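Side-chain contacts in breast cancer anti-estrogen resistance protein 1 (Mus musculus, PDB 5W93), which acts as a docking scaffold that coordinates tyrosine kinase signalling in cell adhesion and migration, and binds paxillin through its C-terminal domain: residues D112-D115 and R116-L120; T124-F127 and R128-L131. The protein carries 2 engineered substitutions. All coordinates share one frame; numbering follows the deposited sequence.

Interaction 1: D112-D115 and R116-L120; sequences DMVD and RVKEL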
ATOM      1  N   ASP A 112      -3.965 -10.983  12.450  1.00 31.87           N
ATOM      2  CA  ASP A 112      -3.071 -11.205  11.316  1.00 32.04           C
ATOM      3  C   ASP A 112      -3.322 -10.180  10.196  1.00 30.26           C
ATOM      4  O   ASP A 112      -2.396  -9.579   9.661  1.00 30.92           O
ATOM      5  CB  ASP A 112      -3.256 -12.607  10.754  1.00 30.74           C
ATOM      6  CG  ASP A 112      -2.609 -13.690  11.612  1.00 50.12           C
ATOM      7  OD1 ASP A 112      -1.907 -13.368  12.601  1.00 44.18           O
ATOM      8  OD2 ASP A 112      -2.799 -14.874  11.263  1.00 52.56           O
ATOM      9  N   MET A 113      -4.590 -10.005   9.856  1.00 27.96           N
ATOM     10  CA  MET A 113      -5.003  -9.031   8.847  1.00 26.20           C
ATOM     11  C   MET A 113      -4.590  -7.619   9.284  1.00 26.91           C
ATOM     12  O   MET A 113      -3.946  -6.888   8.536  1.00 25.23           O
ATOM     13  CB  MET A 113      -6.518  -9.141   8.627  1.00 27.92           C
ATOM     14  CG  MET A 113      -7.120  -8.196   7.582  1.00 27.59           C
ATOM     15  SD  MET A 113      -8.919  -8.376   7.488  1.00 27.70           S
ATOM     16  CE  MET A 113      -9.423  -7.893   9.136  1.00 28.10           C
ATOM     17  N   VAL A 114      -4.942  -7.251  10.513  1.00 29.99           N
ATOM     18  CA  VAL A 114      -4.559  -5.960  11.073  1.00 30.76           C
ATOM     19  C   VAL A 114      -3.039  -5.706  11.022  1.00 35.31           C
ATOM     20  O   VAL A 114      -2.595  -4.574  10.753  1.00 27.06           O
ATOM     21  CB  VAL A 114      -5.057  -5.845  12.532  1.00 35.46           C
ATOM     22  CG1 VAL A 114      -4.341  -4.725  13.280  1.00 35.77           C
ATOM     23  CG2 VAL A 114      -6.559  -5.645  12.547  1.00 36.69           C
ATOM     24  N   ASP A 115      -2.256  -6.755  11.261  1.00 32.48           N
ATOM     25  CA  ASP A 115      -0.798  -6.656  11.249  1.00 30.91           C
ATOM     26  C   ASP A 115      -0.256  -6.371   9.846  1.00 26.84           C
ATOM     27  O   ASP A 115       0.677  -5.580   9.696  1.00 28.47           O
ATOM     28  CB  ASP A 115      -0.151  -7.945  11.782  1.00 34.61           C
ATOM     29  CG  ASP A 115      -0.299  -8.114  13.299  1.00 40.65           C
ATOM     30  OD1 ASP A 115      -0.604  -7.130  14.008  1.00 41.78           O
ATOM     31  OD2 ASP A 115      -0.105  -9.251  13.778  1.00 45.35           O
ATOM     32  N   ARG A 116      -0.809  -7.029   8.825  1.00 25.80           N
ATOM     33  CA  ARG A 116      -0.357  -6.775   7.453  1.00 24.25           C
ATOM     34  C   ARG A 116      -0.687  -5.355   7.064  1.00 23.29           C
ATOM     35  O   ARG A 116       0.104  -4.706   6.400  1.00 27.30           O
ATOM     36  CB  ARG A 116      -0.988  -7.718   6.427  1.00 23.36           C
ATOM     37  CG  ARG A 116      -0.731  -9.184   6.668  1.00 35.90           C
ATOM     38  CD  ARG A 116       0.746  -9.571   6.577  1.00 35.57           C
ATOM     39  NE  ARG A 116       0.878 -10.931   7.094  1.00 53.07           N
ATOM     40  CZ  ARG A 116       0.796 -12.037   6.356  1.00 51.46           C
ATOM     41  NH1 ARG A 116       0.635 -11.967   5.039  1.00 49.39           N
ATOM     42  NH2 ARG A 116       0.902 -13.219   6.939  1.00 45.83           N
ATOM     43  N   VAL A 117      -1.864  -4.880   7.456  1.00 27.33           N
ATOM     44  CA  VAL A 117      -2.250  -3.507   7.123  1.00 24.96           C
ATOM     45  C   VAL A 117      -1.360  -2.509   7.858  1.00 23.43           C
ATOM     46  O   VAL A 117      -0.929  -1.520   7.263  1.00 29.01           O
ATOM     47  CB  VAL A 117      -3.731  -3.245   7.427  1.00 24.96           C
ATOM     48  CG1 VAL A 117      -4.065  -1.761   7.251  1.00 23.02           C
ATOM     49  CG2 VAL A 117      -4.617  -4.127   6.512  1.00 23.21           C
ATOM     50  N   LYS A 118      -1.053  -2.775   9.131  1.00 25.28           N
ATOM     51  CA  LYS A 118      -0.104  -1.917   9.871  1.00 26.32           C
ATOM     52  C   LYS A 118       1.261  -1.861   9.179  1.00 26.58           C
ATOM     53  O   LYS A 118       1.855  -0.791   9.029  1.00 25.22           O
ATOM     54  CB  LYS A 118       0.110  -2.410  11.309  1.00 35.32           C
ATOM     55  CG  LYS A 118      -0.987  -2.119  12.309  1.00 49.62           C
ATOM     56  CD  LYS A 118      -0.495  -2.491  13.723  1.00 58.94           C
ATOM     57  CE  LYS A 118      -1.642  -2.677  14.714  1.00 67.48           C
ATOM     58  NZ  LYS A 118      -1.294  -3.683  15.775  1.00 72.54           N
ATOM     59  N   GLU A 119       1.758  -3.023   8.776  1.00 25.18           N
ATOM     60  CA  GLU A 119       3.040  -3.109   8.083  1.00 28.22           C
ATOM     61  C   GLU A 119       3.015  -2.339   6.768  1.00 25.18           C
ATOM     62  O   GLU A 119       3.996  -1.684   6.402  1.00 25.13           O
ATOM     63  CB  GLU A 119       3.413  -4.568   7.819  1.00 29.12           C
ATOM     64  CG  GLU A 119       4.739  -4.713   7.083  1.00 28.16           C
ATOM     65  CD  GLU A 119       5.198  -6.158   6.963  1.00 37.27           C
ATOM     66  OE1 GLU A 119       4.395  -7.073   7.277  1.00 36.70           O
ATOM     67  OE2 GLU A 119       6.354  -6.372   6.536  1.00 32.87           O
ATOM     68  N   LEU A 120       1.886  -2.410   6.067  1.00 23.93           N
ATOM     69  CA  LEU A 120       1.697  -1.605   4.857  1.00 26.42           C
ATOM     70  C   LEU A 120       1.766  -0.114   5.153  1.00 24.33           C
ATOM     71  O   LEU A 120       2.469   0.623   4.453  1.00 26.22           O
ATOM     72  CB  LEU A 120       0.364  -1.937   4.178  1.00 24.57           C
ATOM     73  CG  LEU A 120       0.083  -1.102   2.915  1.00 25.99           C
ATOM     74  CD1 LEU A 120       0.974  -1.526   1.753  1.00 22.54           C
ATOM     75  CD2 LEU A 120      -1.391  -1.178   2.518  1.00 26.90           C
TER
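Lys118 folds back along the helix over Val114, one turn earlier, and its CE comes to rest 3.7 Å from CG1 of that valine. The route is set at the root of the side chain: CG sits anti to the lysine's own carbonyl carbon (chi1 -77°), which brings it 3.3 Å from the Val114 carbonyl O, and from there the chain runs out extended. At the far end, Lys118 NZ pairs with Asp115 OD1 in a long salt bridge of 3.9 Å, an i to i+3 pairing that is probably weak at this distance. The same OD1 takes a hydrogen bond from Gln111 NE2 in the turn before, so Gln111, not the lysine, makes the closer polar contact with this oxygen.

All of this sits on helix 107-135, the last helix of the four-helix, FAT-like bundle that forms the C-terminal domain of p130Cas. Met113 and Val117 share Phe32 of helix 5-37, and Met113 also reaches helix 42-69 at Phe45 and Ser49, and helix 73-102 at Thr97. Within the helix, Val117 CG2 packs 3.5 Å from the carbonyl O of Met113, the same oxygen that accepts the Val117 N-H at 3.1 Å.

Arg116 works on another side. Its CG passes 3.4 Å from Asp112 O, and a bend at chi2 (-63°) then swings the guanidinium round. Its charged end does not meet the Asp112 carboxylate: Arg116 NH2 stays 5.9 Å from Asp112 OD2, so any attraction acts across a gap. The Arg116 side chain also touches Thr96 of helix 73-102.

Interaction 2: T124-F127 and R128-L131; sequences TQQF and RRVL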
ATOM      1  N   THR A 124       4.730   2.219   3.543  1.00 24.22           N
ATOM      2  CA  THR A 124       4.399   3.303   2.610  1.00 20.05           C
ATOM      3  C   THR A 124       4.936   4.655   3.103  1.00 24.09           C
ATOM      4  O   THR A 124       5.392   5.485   2.312  1.00 23.78           O
ATOM      5  CB  THR A 124       2.867   3.413   2.367  1.00 24.43           C
ATOM      6  OG1 THR A 124       2.183   3.658   3.603  1.00 28.62           O
ATOM      7  CG2 THR A 124       2.319   2.130   1.699  1.00 19.66           C
ATOM      8  N   GLN A 125       4.876   4.868   4.408  1.00 22.62           N
ATOM      9  CA  GLN A 125       5.467   6.061   5.005  1.00 28.13           C
ATOM     10  C   GLN A 125       6.969   6.082   4.782  1.00 27.79           C
ATOM     11  O   GLN A 125       7.556   7.128   4.527  1.00 30.37           O
ATOM     12  CB  GLN A 125       5.176   6.127   6.505  1.00 34.55           C
ATOM     13  CG  GLN A 125       3.738   6.440   6.833  1.00 44.45           C
ATOM     14  CD  GLN A 125       3.330   7.816   6.349  1.00 58.66           C
ATOM     15  OE1 GLN A 125       4.123   8.769   6.383  1.00 59.09           O
ATOM     16  NE2 GLN A 125       2.093   7.931   5.891  1.00 59.08           N
ATOM     17  N   GLN A 126       7.578   4.903   4.890  1.00 23.75           N
ATOM     18  CA  GLN A 126       9.003   4.746   4.685  1.00 26.66           C
ATOM     19  C   GLN A 126       9.382   5.010   3.223  1.00 33.39           C
ATOM     20  O   GLN A 126      10.378   5.679   2.945  1.00 24.77           O
ATOM     21  CB  GLN A 126       9.417   3.344   5.110  1.00 27.05           C
ATOM     22  CG  GLN A 126      10.877   3.133   5.195  1.00 34.47           C
ATOM     23  CD  GLN A 126      11.182   1.922   6.006  1.00 36.35           C
ATOM     24  OE1 GLN A 126      11.187   0.813   5.487  1.00 29.58           O
ATOM     25  NE2 GLN A 126      11.409   2.115   7.300  1.00 41.20           N
ATOM     26  N   PHE A 127       8.572   4.489   2.299  1.00 23.68           N
ATOM     27  CA  PHE A 127       8.733   4.769   0.870  1.00 22.26           C
ATOM     28  C   PHE A 127       8.755   6.278   0.611  1.00 21.37           C
ATOM     29  O   PHE A 127       9.649   6.792  -0.054  1.00 22.85           O
ATOM     30  CB  PHE A 127       7.602   4.115   0.071  1.00 19.75           C
ATOM     31  CG  PHE A 127       7.645   4.395  -1.419  1.00 27.02           C
ATOM     32  CD1 PHE A 127       8.852   4.422  -2.113  1.00 23.35           C
ATOM     33  CD2 PHE A 127       6.460   4.607  -2.127  1.00 31.13           C
ATOM     34  CE1 PHE A 127       8.881   4.662  -3.492  1.00 26.05           C
ATOM     35  CE2 PHE A 127       6.474   4.848  -3.506  1.00 30.92           C
ATOM     36  CZ  PHE A 127       7.689   4.874  -4.191  1.00 28.11           C
ATOM     37  N   ARG A 128       7.781   6.977   1.165  1.00 21.48           N
ATOM     38  CA  ARG A 128       7.689   8.424   0.977  1.00 24.96           C
ATOM     39  C   ARG A 128       8.906   9.141   1.573  1.00 31.30           C
ATOM     40  O   ARG A 128       9.455  10.056   0.963  1.00 24.25           O
ATOM     41  CB  ARG A 128       6.400   8.962   1.596  1.00 28.70           C
ATOM     42  CG  ARG A 128       6.113  10.409   1.196  1.00 47.51           C
ATOM     43  CD  ARG A 128       5.732  11.278   2.377  1.00 57.18           C
ATOM     44  NE  ARG A 128       6.890  11.797   3.094  1.00 67.71           N
ATOM     45  CZ  ARG A 128       7.319  11.333   4.263  1.00 71.17           C
ATOM     46  NH1 ARG A 128       6.685  10.327   4.854  1.00 71.70           N
ATOM     47  NH2 ARG A 128       8.385  11.876   4.841  1.00 69.55           N
ATOM     48  N   ARG A 129       9.333   8.712   2.758  1.00 28.06           N
ATOM     49  CA  ARG A 129      10.523   9.292   3.387  1.00 27.94           C
ATOM     50  C   ARG A 129      11.755   9.147   2.484  1.00 26.17           C
ATOM     51  O   ARG A 129      12.506  10.098   2.265  1.00 27.87           O
ATOM     52  CB  ARG A 129      10.785   8.644   4.749  1.00 27.39           C
ATOM     53  CG  ARG A 129      11.612   9.532   5.691  1.00 39.90           C
ATOM     54  CD  ARG A 129      11.926   8.848   7.012  1.00 54.73           C
ATOM     55  NE  ARG A 129      13.291   8.337   7.016  1.00 66.12           N
ATOM     56  CZ  ARG A 129      13.625   7.091   6.701  1.00 70.43           C
ATOM     57  NH1 ARG A 129      12.690   6.214   6.370  1.00 72.71           N
ATOM     58  NH2 ARG A 129      14.897   6.722   6.722  1.00 75.81           N
ATOM     59  N   VAL A 130      11.954   7.954   1.955  1.00 27.21           N
ATOM     60  CA  VAL A 130      13.061   7.686   1.047  1.00 26.90           C
ATOM     61  C   VAL A 130      13.015   8.525  -0.248  1.00 27.18           C
ATOM     62  O   VAL A 130      14.053   9.008  -0.717  1.00 27.08           O
ATOM     63  CB  VAL A 130      13.090   6.180   0.709  1.00 27.66           C
ATOM     64  CG1 VAL A 130      13.954   5.902  -0.499  1.00 29.21           C
ATOM     65  CG2 VAL A 130      13.563   5.386   1.941  1.00 28.48           C
ATOM     66  N   LEU A 131      11.830   8.699  -0.833  1.00 25.34           N
ATOM     67  CA  LEU A 131      11.698   9.605  -1.985  1.00 27.71           C
ATOM     68  C   LEU A 131      12.179  11.014  -1.656  1.00 27.60           C
ATOM     69  O   LEU A 131      12.830  11.657  -2.470  1.00 30.01           O
ATOM     70  CB  LEU A 131      10.251   9.683  -2.471  1.00 26.19           C
ATOM     71  CG  LEU A 131       9.650   8.453  -3.137  1.00 31.11           C
ATOM     72  CD1 LEU A 131       8.183   8.717  -3.465  1.00 25.25           C
ATOM     73  CD2 LEU A 131      10.450   8.127  -4.391  1.00 30.94           C
TER
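Leu131 lies over one face of the Phe127 ring, one helical turn further on. Its CD1 makes a CH-pi contact 4.2 Å from the centroid of the Phe127 ring, displaced toward the rim, where Phe127 CZ is the closest ring atom. The branch carbon lies over the same face, with Leu131 CG 3.9 Å from Phe127 CE1. Two different first torsions make the overlap possible: Phe127 holds its ring anti to the backbone N (chi1 178°), beside its carbonyl carbon, while Leu131 turns CG anti to its carbonyl carbon (chi1 -69°), back over the preceding turn. Leu131 N also donates to Phe127 O at 3.0 Å, so backbone and side chains join the same pair.

Both residues face the interior of the four-helix bundle, Phe127 against Leu86 of helix 73-102 and Leu131 against Leu66 of helix 42-69. Tyr82 of helix 73-102 serves two neighbours: Val130 touches it, along with Gln78, and Gln126, extended beyond CG, has its OE1 hydrogen-bonded to Tyr82 OH. Val130 also sets CG2 3.4 Å from Gln126 O.

The polar residues behave differently. Arg128 bends at chi2 and chi3, which curls the guanidinium back over the Gln125 backbone: Arg128 NH1 comes to 3.3 Å from Gln125 O, but at an angle too poor for a hydrogen bond. Gln125, itself bent at chi2, brings its amide across the guanidinium at a slant, the two planes 39° apart. Arg128 also packs on Glu19 and Leu22 of helix 5-37. Arg129 leaves its helix extended, then bends at chi3, presenting the edge of its guanidinium to the Gln126 chain; Arg129 NH1 lies 3.8 Å from Gln126 CG, which sits in the guanidinium plane.

Overall arrangement
From the N terminus, three helices, 5-37, 42-69 and 73-102, come first, and both contacts follow on the fourth, helix 107-135. Neither closes a loop in the tertiary sense: each joins successive turns of a single helix. Interaction 1 (112-120) ends before interaction 2 (124-131) begins, so they stand in series, without nesting or crossing. Their centres are about 17 Å apart, and a hydrogen bond from Thr124 OG1 to Leu120 O, besides one to Gly121 O, links them. Side chains of each contact touch all three other helices, so the fourth helix is packed into the bundle at two successive levels along its length.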